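Long-range contacts in ofchtiv-allosamidin (Ostrinia furnacalis, PDB 6JMB), which probably hydrolyses the beta-1,4 links of chitin as a family 18 insect chitinase of group IV, here inhibited by allosamidin: residues K330-N335 / N368-E373; L76-A81 / Y116-L121; M191-H196 / P248-T253. All coordinates share one frame; numbering follows the deposited sequence.

Contact 1. Residues K330-N335 / N368-E373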
loop_
_atom_site.group_PDB
_atom_site.type_symbol
_atom_site.label_atom_id
_atom_site.label_comp_id
_atom_site.label_asym_id
_atom_site.label_seq_id
_atom_site.Cartn_x
_atom_site.Cartn_y
_atom_site.Cartn_z
ATOM N N LYS A 330 -11.280 10.347 -1.878
ATOM C CA LYS A 330 -10.609 9.288 -2.624
ATOM C C LYS A 330 -11.581 8.180 -3.014
ATOM O O LYS A 330 -11.553 7.695 -4.151
ATOM C CB LYS A 330 -9.457 8.725 -1.789
ATOM C CG LYS A 330 -8.178 9.570 -1.856
ATOM C CD LYS A 330 -7.167 9.178 -0.779
ATOM C CE LYS A 330 -5.803 9.830 -1.002
ATOM N NZ LYS A 330 -5.835 11.312 -0.779
ATOM N N VAL A 331 -12.447 7.762 -2.089
ATOM C CA VAL A 331 -13.355 6.664 -2.405
ATOM C C VAL A 331 -14.438 7.128 -3.373
ATOM O O VAL A 331 -14.872 6.369 -4.249
ATOM C CB VAL A 331 -13.919 6.026 -1.123
ATOM C CG1 VAL A 331 -14.803 4.832 -1.469
ATOM C CG2 VAL A 331 -12.778 5.582 -0.219
ATOM N N GLU A 332 -14.871 8.386 -3.251
ATOM C CA GLU A 332 -15.812 8.933 -4.225
ATOM C C GLU A 332 -15.209 8.952 -5.624
ATOM O O GLU A 332 -15.891 8.642 -6.609
ATOM C CB GLU A 332 -16.280 10.325 -3.784
ATOM C CG GLU A 332 -17.254 10.251 -2.611
ATOM C CD GLU A 332 -17.587 11.595 -2.002
ATOM O OE1 GLU A 332 -16.887 12.589 -2.296
ATOM O OE2 GLU A 332 -18.554 11.652 -1.212
ATOM N N TYR A 333 -13.924 9.295 -5.726
ATOM C CA TYR A 333 -13.228 9.228 -7.006
ATOM C C TYR A 333 -13.237 7.805 -7.558
ATOM O O TYR A 333 -13.541 7.581 -8.738
ATOM C CB TYR A 333 -11.796 9.750 -6.840
ATOM C CG TYR A 333 -10.969 9.631 -8.097
ATOM C CD1 TYR A 333 -10.249 8.474 -8.370
ATOM C CD2 TYR A 333 -10.925 10.661 -9.022
ATOM C CE1 TYR A 333 -9.508 8.346 -9.527
ATOM C CE2 TYR A 333 -10.179 10.543 -10.188
ATOM C CZ TYR A 333 -9.473 9.379 -10.429
ATOM O OH TYR A 333 -8.739 9.236 -11.585
ATOM N N ALA A 334 -12.896 6.825 -6.715
ATOM C CA ALA A 334 -12.893 5.434 -7.153
ATOM C C ALA A 334 -14.280 5.000 -7.610
ATOM O O ALA A 334 -14.417 4.319 -8.636
ATOM C CB ALA A 334 -12.387 4.537 -6.022
ATOM N N ASN A 335 -15.320 5.388 -6.866
ATOM C CA ASN A 335 -16.685 5.072 -7.281
ATOM C C ASN A 335 -17.000 5.684 -8.639
ATOM O O ASN A 335 -17.643 5.046 -9.480
ATOM C CB ASN A 335 -17.680 5.598 -6.242
ATOM C CG ASN A 335 -17.754 4.735 -5.002
ATOM O OD1 ASN A 335 -17.322 3.584 -5.006
ATOM N ND2 ASN A 335 -18.330 5.286 -3.934
ATOM N N ASN A 368 -15.415 1.676 3.948
ATOM C CA ASN A 368 -16.531 0.744 3.824
ATOM C C ASN A 368 -17.843 1.487 3.599
ATOM O O ASN A 368 -18.667 1.072 2.776
ATOM C CB ASN A 368 -16.608 -0.135 5.073
ATOM C CG ASN A 368 -15.635 -1.301 5.023
ATOM O OD1 ASN A 368 -15.975 -2.383 4.548
ATOM N ND2 ASN A 368 -14.419 -1.086 5.512
ATOM N N THR A 369 -18.041 2.596 4.314
ATOM C CA THR A 369 -19.277 3.365 4.214
ATOM C C THR A 369 -19.433 3.981 2.830
ATOM O O THR A 369 -20.498 3.879 2.208
ATOM C CB THR A 369 -19.270 4.453 5.292
ATOM O OG1 THR A 369 -19.393 3.844 6.583
ATOM C CG2 THR A 369 -20.413 5.432 5.087
ATOM N N VAL A 370 -18.375 4.611 2.318
ATOM C CA VAL A 370 -18.493 5.283 1.030
ATOM C C VAL A 370 -18.626 4.284 -0.117
ATOM O O VAL A 370 -19.332 4.550 -1.101
ATOM C CB VAL A 370 -17.337 6.281 0.843
ATOM C CG1 VAL A 370 -17.454 6.992 -0.499
ATOM C CG2 VAL A 370 -17.340 7.290 1.979
ATOM N N LEU A 371 -17.972 3.119 -0.022
ATOM C CA LEU A 371 -18.176 2.082 -1.030
ATOM C C LEU A 371 -19.602 1.546 -0.995
ATOM O O LEU A 371 -20.210 1.315 -2.046
ATOM C CB LEU A 371 -17.180 0.938 -0.833
ATOM C CG LEU A 371 -15.742 1.212 -1.263
ATOM C CD1 LEU A 371 -14.862 0.041 -0.871
ATOM C CD2 LEU A 371 -15.667 1.440 -2.762
ATOM N N ALA A 372 -20.149 1.329 0.201
ATOM C CA ALA A 372 -21.510 0.808 0.303
ATOM C C ALA A 372 -22.529 1.816 -0.204
ATOM O O ALA A 372 -23.498 1.445 -0.878
ATOM C CB ALA A 372 -21.820 0.418 1.746
ATOM N N GLU A 373 -22.324 3.100 0.099
ATOM C CA GLU A 373 -23.289 4.119 -0.299
ATOM C C GLU A 373 -23.227 4.442 -1.785
ATOM O O GLU A 373 -24.227 4.908 -2.347
ATOM C CB GLU A 373 -23.100 5.377 0.552
ATOM C CG GLU A 373 -23.366 5.109 2.029
ATOM C CD GLU A 373 -23.131 6.311 2.923
ATOM O OE1 GLU A 373 -22.680 7.363 2.422
ATOM O OE2 GLU A 373 -23.401 6.192 4.137
HETATM O O HOH W 1 -19.596 1.726 -4.635
#

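Contact 2. Residues L76-A81 / Y116-L121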
loop_
_atom_site.group_PDB
_atom_site.type_symbol
_atom_site.label_atom_id
_atom_site.label_comp_id
_atom_site.label_asym_id
_atom_site.label_seq_id
_atom_site.Cartn_x
_atom_site.Cartn_y
_atom_site.Cartn_z
ATOM N N LEU A 76 -14.174 -13.914 4.352
ATOM C CA LEU A 76 -12.913 -13.199 4.218
ATOM C C LEU A 76 -11.910 -14.028 3.427
ATOM O O LEU A 76 -11.806 -15.245 3.601
ATOM C CB LEU A 76 -12.346 -12.932 5.611
ATOM C CG LEU A 76 -10.983 -12.244 5.702
ATOM C CD1 LEU A 76 -11.096 -10.796 5.254
ATOM C CD2 LEU A 76 -10.449 -12.332 7.125
ATOM N N LYS A 77 -11.170 -13.361 2.549
ATOM C CA LYS A 77 -10.039 -13.972 1.862
ATOM C C LYS A 77 -8.766 -13.463 2.524
ATOM O O LYS A 77 -8.625 -12.257 2.746
ATOM C CB LYS A 77 -10.048 -13.623 0.375
ATOM C CG LYS A 77 -11.282 -14.131 -0.377
ATOM C CD LYS A 77 -11.397 -15.643 -0.278
ATOM C CE LYS A 77 -12.477 -16.188 -1.195
ATOM N NZ LYS A 77 -12.418 -17.676 -1.282
ATOM N N THR A 78 -7.855 -14.378 2.861
ATOM C CA THR A 78 -6.606 -14.037 3.531
ATOM C C THR A 78 -5.442 -14.454 2.642
ATOM O O THR A 78 -5.220 -15.647 2.426
ATOM C CB THR A 78 -6.491 -14.728 4.893
ATOM O OG1 THR A 78 -6.564 -16.149 4.725
ATOM C CG2 THR A 78 -7.586 -14.266 5.838
ATOM N N LEU A 79 -4.673 -13.476 2.175
ATOM C CA LEU A 79 -3.541 -13.687 1.289
ATOM C C LEU A 79 -2.241 -13.424 2.031
ATOM O O LEU A 79 -2.209 -12.731 3.047
ATOM C CB LEU A 79 -3.606 -12.746 0.083
ATOM C CG LEU A 79 -4.916 -12.661 -0.705
ATOM C CD1 LEU A 79 -4.701 -11.809 -1.948
ATOM C CD2 LEU A 79 -5.428 -14.039 -1.077
ATOM N N VAL A 80 -1.155 -13.961 1.490
ATOM C CA VAL A 80 0.185 -13.662 1.976
ATOM C C VAL A 80 0.900 -12.868 0.884
ATOM O O VAL A 80 0.775 -13.180 -0.309
ATOM C CB VAL A 80 0.940 -14.942 2.389
ATOM C CG1 VAL A 80 1.247 -15.855 1.179
ATOM C CG2 VAL A 80 2.205 -14.604 3.153
ATOM N N ALA A 81 1.592 -11.805 1.286
ATOM C CA ALA A 81 2.302 -10.939 0.348
ATOM C C ALA A 81 3.796 -11.230 0.385
ATOM O O ALA A 81 4.405 -11.257 1.460
ATOM C CB ALA A 81 2.063 -9.463 0.676
ATOM N N TYR A 116 -0.500 -23.026 5.862
ATOM C CA TYR A 116 -0.961 -22.006 6.792
ATOM C C TYR A 116 -2.376 -21.537 6.500
ATOM O O TYR A 116 -2.871 -20.648 7.194
ATOM C CB TYR A 116 0.024 -20.828 6.825
ATOM C CG TYR A 116 1.410 -21.255 7.270
ATOM C CD1 TYR A 116 1.613 -21.820 8.524
ATOM C CD2 TYR A 116 2.507 -21.116 6.431
ATOM C CE1 TYR A 116 2.877 -22.227 8.929
ATOM C CE2 TYR A 116 3.777 -21.523 6.828
ATOM C CZ TYR A 116 3.949 -22.077 8.080
ATOM O OH TYR A 116 5.203 -22.485 8.487
ATOM N N ASN A 117 -3.035 -22.122 5.498
ATOM C CA ASN A 117 -4.438 -21.859 5.174
ATOM C C ASN A 117 -4.679 -20.461 4.598
ATOM O O ASN A 117 -5.733 -19.857 4.832
ATOM C CB ASN A 117 -5.382 -22.151 6.348
ATOM C CG ASN A 117 -6.813 -22.332 5.904
ATOM O OD1 ASN A 117 -7.076 -22.871 4.828
ATOM N ND2 ASN A 117 -7.749 -21.868 6.722
ATOM N N PHE A 118 -3.722 -19.940 3.837
ATOM C CA PHE A 118 -3.961 -18.735 3.062
ATOM C C PHE A 118 -4.814 -19.058 1.836
ATOM O O PHE A 118 -4.909 -20.210 1.398
ATOM C CB PHE A 118 -2.632 -18.118 2.613
ATOM C CG PHE A 118 -1.880 -17.414 3.714
ATOM C CD1 PHE A 118 -2.256 -16.142 4.132
ATOM C CD2 PHE A 118 -0.780 -18.015 4.316
ATOM C CE1 PHE A 118 -1.559 -15.496 5.140
ATOM C CE2 PHE A 118 -0.073 -17.373 5.327
ATOM C CZ PHE A 118 -0.466 -16.110 5.743
ATOM N N ASP A 119 -5.428 -18.020 1.269
ATOM C CA ASP A 119 -6.279 -18.173 0.097
ATOM C C ASP A 119 -5.606 -17.737 -1.192
ATOM O O ASP A 119 -6.234 -17.793 -2.256
ATOM C CB ASP A 119 -7.582 -17.397 0.291
ATOM C CG ASP A 119 -8.339 -17.864 1.495
ATOM O OD1 ASP A 119 -8.834 -19.013 1.471
ATOM O OD2 ASP A 119 -8.411 -17.106 2.484
ATOM N N GLY A 120 -4.355 -17.311 -1.130
ATOM C CA GLY A 120 -3.653 -16.899 -2.326
ATOM C C GLY A 120 -2.421 -16.086 -1.989
ATOM O O GLY A 120 -2.042 -15.938 -0.826
ATOM N N LEU A 121 -1.811 -15.561 -3.049
ATOM C CA LEU A 121 -0.529 -14.879 -2.993
ATOM C C LEU A 121 -0.662 -13.495 -3.607
ATOM O O LEU A 121 -1.265 -13.335 -4.674
ATOM C CB LEU A 121 0.520 -15.662 -3.797
ATOM C CG LEU A 121 1.919 -15.045 -3.886
ATOM C CD1 LEU A 121 2.611 -15.086 -2.532
ATOM C CD2 LEU A 121 2.759 -15.749 -4.943
#

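Contact 3. Residues M191-H196 / P248-T253. With AMI (allosamizoline), chain C.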
loop_
_atom_site.group_PDB
_atom_site.type_symbol
_atom_site.label_atom_id
_atom_site.label_comp_id
_atom_site.label_asym_id
_atom_site.label_seq_id
_atom_site.Cartn_x
_atom_site.Cartn_y
_atom_site.Cartn_z
ATOM N N MET A 191 -0.470 1.208 -6.098
ATOM C CA MET A 191 0.017 1.870 -4.883
ATOM C C MET A 191 0.022 3.387 -5.080
ATOM O O MET A 191 1.063 4.036 -5.221
ATOM C CB MET A 191 1.388 1.335 -4.492
ATOM C CG MET A 191 1.355 -0.117 -4.048
ATOM S SD MET A 191 2.931 -0.688 -3.372
ATOM C CE MET A 191 3.875 -0.920 -4.878
ATOM N N THR A 192 -1.189 3.950 -5.065
ATOM C CA THR A 192 -1.424 5.377 -5.301
ATOM C C THR A 192 -1.152 6.210 -4.042
ATOM O O THR A 192 -2.026 6.863 -3.471
ATOM C CB THR A 192 -2.821 5.596 -5.880
ATOM O OG1 THR A 192 -3.745 4.659 -5.301
ATOM C CG2 THR A 192 -2.808 5.406 -7.396
ATOM N N TYR A 193 0.107 6.171 -3.621
ATOM C CA TYR A 193 0.626 6.936 -2.494
ATOM C C TYR A 193 2.141 6.938 -2.639
ATOM O O TYR A 193 2.679 6.444 -3.633
ATOM C CB TYR A 193 0.138 6.381 -1.146
ATOM C CG TYR A 193 0.060 4.873 -1.085
ATOM C CD1 TYR A 193 1.211 4.096 -1.043
ATOM C CD2 TYR A 193 -1.165 4.224 -1.082
ATOM C CE1 TYR A 193 1.142 2.712 -0.985
ATOM C CE2 TYR A 193 -1.243 2.844 -1.020
ATOM C CZ TYR A 193 -0.089 2.102 -0.982
ATOM O OH TYR A 193 -0.164 0.729 -0.932
ATOM N N ASP A 194 2.837 7.515 -1.654
ATOM C CA ASP A 194 4.273 7.782 -1.792
ATOM C C ASP A 194 4.560 8.633 -3.027
ATOM O O ASP A 194 5.640 8.547 -3.624
ATOM C CB ASP A 194 5.111 6.500 -1.807
ATOM C CG ASP A 194 4.846 5.625 -0.612
ATOM O OD1 ASP A 194 4.715 6.170 0.501
ATOM O OD2 ASP A 194 4.773 4.391 -0.789
ATOM N N MET A 195 3.587 9.459 -3.407
ATOM C CA MET A 195 3.757 10.319 -4.573
ATOM C C MET A 195 4.861 11.330 -4.335
ATOM O O MET A 195 5.622 11.664 -5.256
ATOM C CB MET A 195 2.440 11.033 -4.857
ATOM C CG MET A 195 1.316 10.090 -5.229
ATOM S SD MET A 195 1.478 9.574 -6.943
ATOM C CE MET A 195 0.186 8.336 -7.058
ATOM N N HIS A 196 4.948 11.825 -3.101
ATOM C CA HIS A 196 5.992 12.717 -2.642
ATOM C C HIS A 196 6.342 12.330 -1.218
ATOM O O HIS A 196 5.557 11.695 -0.511
ATOM C CB HIS A 196 5.519 14.172 -2.710
ATOM C CG HIS A 196 5.161 14.593 -4.094
ATOM N ND1 HIS A 196 6.114 14.798 -5.068
ATOM C CD2 HIS A 196 3.960 14.761 -4.697
ATOM C CE1 HIS A 196 5.516 15.119 -6.202
ATOM N NE2 HIS A 196 4.211 15.106 -6.004
ATOM N N PRO A 248 -3.411 5.558 1.590
ATOM C CA PRO A 248 -2.488 5.424 2.727
ATOM C C PRO A 248 -3.144 5.705 4.072
ATOM O O PRO A 248 -3.928 6.649 4.204
ATOM C CB PRO A 248 -1.437 6.496 2.424
ATOM C CG PRO A 248 -2.253 7.604 1.778
ATOM C CD PRO A 248 -3.386 6.922 1.017
ATOM N N PHE A 249 -2.798 4.914 5.088
ATOM C CA PHE A 249 -3.184 5.174 6.468
ATOM C C PHE A 249 -2.035 5.796 7.255
ATOM O O PHE A 249 -1.990 5.691 8.486
ATOM C CB PHE A 249 -3.654 3.891 7.158
ATOM C CG PHE A 249 -5.057 3.457 6.807
ATOM C CD1 PHE A 249 -5.733 3.948 5.692
ATOM C CD2 PHE A 249 -5.700 2.541 7.620
ATOM C CE1 PHE A 249 -7.030 3.517 5.399
ATOM C CE2 PHE A 249 -6.989 2.108 7.337
ATOM C CZ PHE A 249 -7.660 2.598 6.228
ATOM N N TYR A 250 -1.092 6.409 6.555
ATOM C CA TYR A 250 0.056 7.059 7.158
ATOM C C TYR A 250 0.289 8.346 6.387
ATOM O O TYR A 250 -0.224 8.532 5.278
ATOM C CB TYR A 250 1.312 6.170 7.080
ATOM C CG TYR A 250 1.697 5.867 5.648
ATOM C CD1 TYR A 250 1.060 4.850 4.940
ATOM C CD2 TYR A 250 2.669 6.610 4.994
ATOM C CE1 TYR A 250 1.375 4.588 3.627
ATOM C CE2 TYR A 250 2.996 6.348 3.670
ATOM C CZ TYR A 250 2.341 5.330 2.995
ATOM O OH TYR A 250 2.646 5.050 1.679
ATOM N N GLY A 251 1.069 9.239 6.995
ATOM C CA GLY A 251 1.495 10.461 6.356
ATOM C C GLY A 251 3.011 10.509 6.268
ATOM O O GLY A 251 3.717 9.641 6.795
ATOM N N ARG A 252 3.510 11.543 5.593
ATOM C CA ARG A 252 4.945 11.743 5.444
ATOM C C ARG A 252 5.328 13.123 5.957
ATOM O O ARG A 252 4.544 14.078 5.867
ATOM C CB ARG A 252 5.396 11.500 3.995
ATOM C CG ARG A 252 5.190 10.048 3.585
ATOM C CD ARG A 252 5.900 9.693 2.283
ATOM N NE ARG A 252 5.927 8.242 2.103
ATOM C CZ ARG A 252 6.781 7.426 2.715
ATOM N NH1 ARG A 252 7.704 7.917 3.534
ATOM N NH2 ARG A 252 6.720 6.112 2.501
ATOM N N THR A 253 6.531 13.217 6.532
ATOM C CA THR A 253 6.916 14.368 7.337
ATOM C C THR A 253 8.220 14.970 6.832
ATOM O O THR A 253 9.121 14.261 6.365
ATOM C CB THR A 253 7.047 14.006 8.828
ATOM O OG1 THR A 253 8.242 13.249 9.029
ATOM C CG2 THR A 253 5.845 13.190 9.312
HETATM C C1 AMI C . 4.174 -0.129 0.242
HETATM C C2 AMI C . 5.126 -1.388 0.142
HETATM C C3 AMI C . 5.620 -1.566 1.490
HETATM C C4 AMI C . 5.673 -0.103 2.094
HETATM C C5 AMI C . 4.372 0.405 1.688
HETATM C C6 AMI C . 4.265 1.972 1.759
HETATM C C7 AMI C . 3.029 -1.960 -0.268
HETATM C C8 AMI C . 2.103 -4.192 -1.068
HETATM C C9 AMI C . 0.514 -2.232 -0.625
HETATM N N2 AMI C . 4.371 -2.371 -0.273
HETATM N N7 AMI C . 1.888 -2.799 -0.655
HETATM O O3 AMI C . 6.881 -2.233 1.482
HETATM O O4 AMI C . 5.736 -0.039 3.512
HETATM O O6 AMI C . 5.326 2.529 1.009
HETATM O O7 AMI C . 2.839 -0.667 0.116
#

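Contact 1. Residues K330-N335 / N368-E373
Val331 and Val370 meet obliquely between two helices and make the main apolar contact. In both, CG1 stands anti to the backbone N (chi1 -177° in Val331), and these two methyls touch at 3.6 Å. CG1 of Val331 also reaches one residue further along helix 362-373, lying 3.7 Å from CD2 of Leu371. Leu371 arrives from the flank: its CB does not aim at the opposite helix, but CD2 turns in to Val331 CG1 and Asn335 OD1. Glu332 crosses Val370 at nearly a right angle, bringing only its CG methylene to the valine CG1 (3.9 Å). One turn on from Val331, Asn335 lays its amide obliquely across Val370 and Leu371. Its ND2 donates to the backbone O of Val370 at 3.1 Å, with the acceptor almost in the amide plane but the donor well above the plane of the carbonyl. The same nitrogen bonds Ser375 O, just beyond helix 362-373. On the other side of the amide, OD1 accepts from a water at 3.0 Å, and that water also donates to Leu371 O at 2.7 Å. An alanine in place of Asn335 would probably leave Val370 O and Ser375 O without this donor, and the water without one of its two acceptors. The axes of 330-335 and 368-373 approach to 9.3 Å at 29°; the segments lie on helices 324-336 and 362-373, neighbours on the outer layer of the TIM barrel. Val331 and Leu371 thus face strand 341-345 through Ile342, with Val370 packed against Val331, while one amide ties helix 324-336 to successive carbonyls near the C-terminal end of helix 362-373, directly and through water.

Contact 2. Residues L76-A81 / Y116-L121
Asn117 has its carbonyl O 3.8 Å from Thr78 OG1, a loose approach where the chain leaves helix 99-116; its positive phi closes that helix with a Schellman motif. Phe118 then swings its ring under Val80. The valine CB sits 3.6 Å from the ring centroid, almost on the ring normal, a CH-pi contact, while Thr78 O lies at the ring edge. Ile113 of the preceding helix touches both Phe118 and Val80. Asp119 doubles back on Thr78 with backbone and side chain together. Its N gives Thr78 O a nearly straight bond of 2.6 Å, and its OD2 takes Thr78 N at 2.8 Å through the anti lone pair. Thr78 OG1, held between the backbone N and the carbonyl carbon (chi1 59°), adds a second bond to that OD2 from above the carboxylate plane, at 3.1 Å. Lys70 is a further, charged partner of the same oxygen, in a salt bridge. Here strands 77-83 and 120-124 come together as parallel neighbours in the TIM barrel of family 18, joined through the helical connection that includes helix 99-116. Gly120 O accepts a hydrogen bond from Val80 N at 3.2 Å. The backbone angles of Gly120 (phi 163°) and the nearness of Leu79 CD2 to its CA are consistent with a residue without a side chain; Gly120 N is buried with no partner in the model. Leu121 pairs with Val80 in parallel register, its CA-H facing Val80 O. With CG anti to the backbone N (chi1 178°), its CD1 comes 4.0 Å from Val80 CG1, on the face where Phe105 and Ile113 of helix 99-116 pack.

Contact 3. Residues M191-H196 / P248-T253
Asp194 OD1 receives a salt bridge from Arg252, through two hydrogen bonds, and a third bond from Tyr250. The guanidinium grips it side-on, with NE at 2.9 Å and NH2 at 2.8 Å from this one oxygen, which lies close to the guanidinium plane; the carboxylate is turned 60° against that plane. Arg252 gets there on a chain extended from CG to NE. Tyr250 OH donates to the same OD1 at 2.6 Å, meeting it from above the carboxylate plane, while OD1 itself lies at the edge of the tyrosine ring. With CG between the backbone N and the carbonyl carbon (chi1 61°), the Tyr250 ring is brought up to the loop 191-196. The other carboxylate oxygen, OD2, turns to the ligand and accepts from O6 of the allosamizoline at 2.6 Å. Asn206, through its OD1, holds the backbone N of Asp194. Next to this network, Tyr193 crosses Tyr250 at about a right angle, its CD1 3.2 Å from Tyr250 OH. Its own OH reaches toward allosamizoline O7 in a weak hydrogen bond of 3.5 Å. Met191 brings SD to 3.4 Å from C7 of the allosamizoline. Farther out, Tyr193 and Pro248 run alongside in opposite senses, CB against CB at 3.9 Å, and Arg252 CD rests near the carbonyl O of His196. Met191, Tyr193, Asp194 and Tyr250 line the pocket in which family 18 enzymes hold the sugar at subsite -1, and Tyr250 also touches the N-acetylallosamine part of the inhibitor. The two carboxylate oxygens thus divide the work: OD1 is committed to the protein by its three donors, which would hold the rotation of the carboxylate and present OD2 to the hydroxymethyl group of the inhibitor.

In the fold
Along the chain the order is contact 2, contact 3, contact 1, each closing before the next opens. All three belong to the TIM barrel. Contact 2 joins strands 77-83 and 120-124; contact 3 lies where the loop after strand 187-190 meets strand 243-256 at the ligand; contact 1 pairs outer helices 324-336 and 362-373. Contacts 1 and 3 have centres about 19 Å apart and meet where Lys330 packs on Pro248, while Phe249 rests against helix 362-373. They thus adjoin, one on the outer layer and one at the ligand. Contact 2 lies in another part of the barrel, its centre about 25 Å from the other two and its nearest atoms about 10 Å from each.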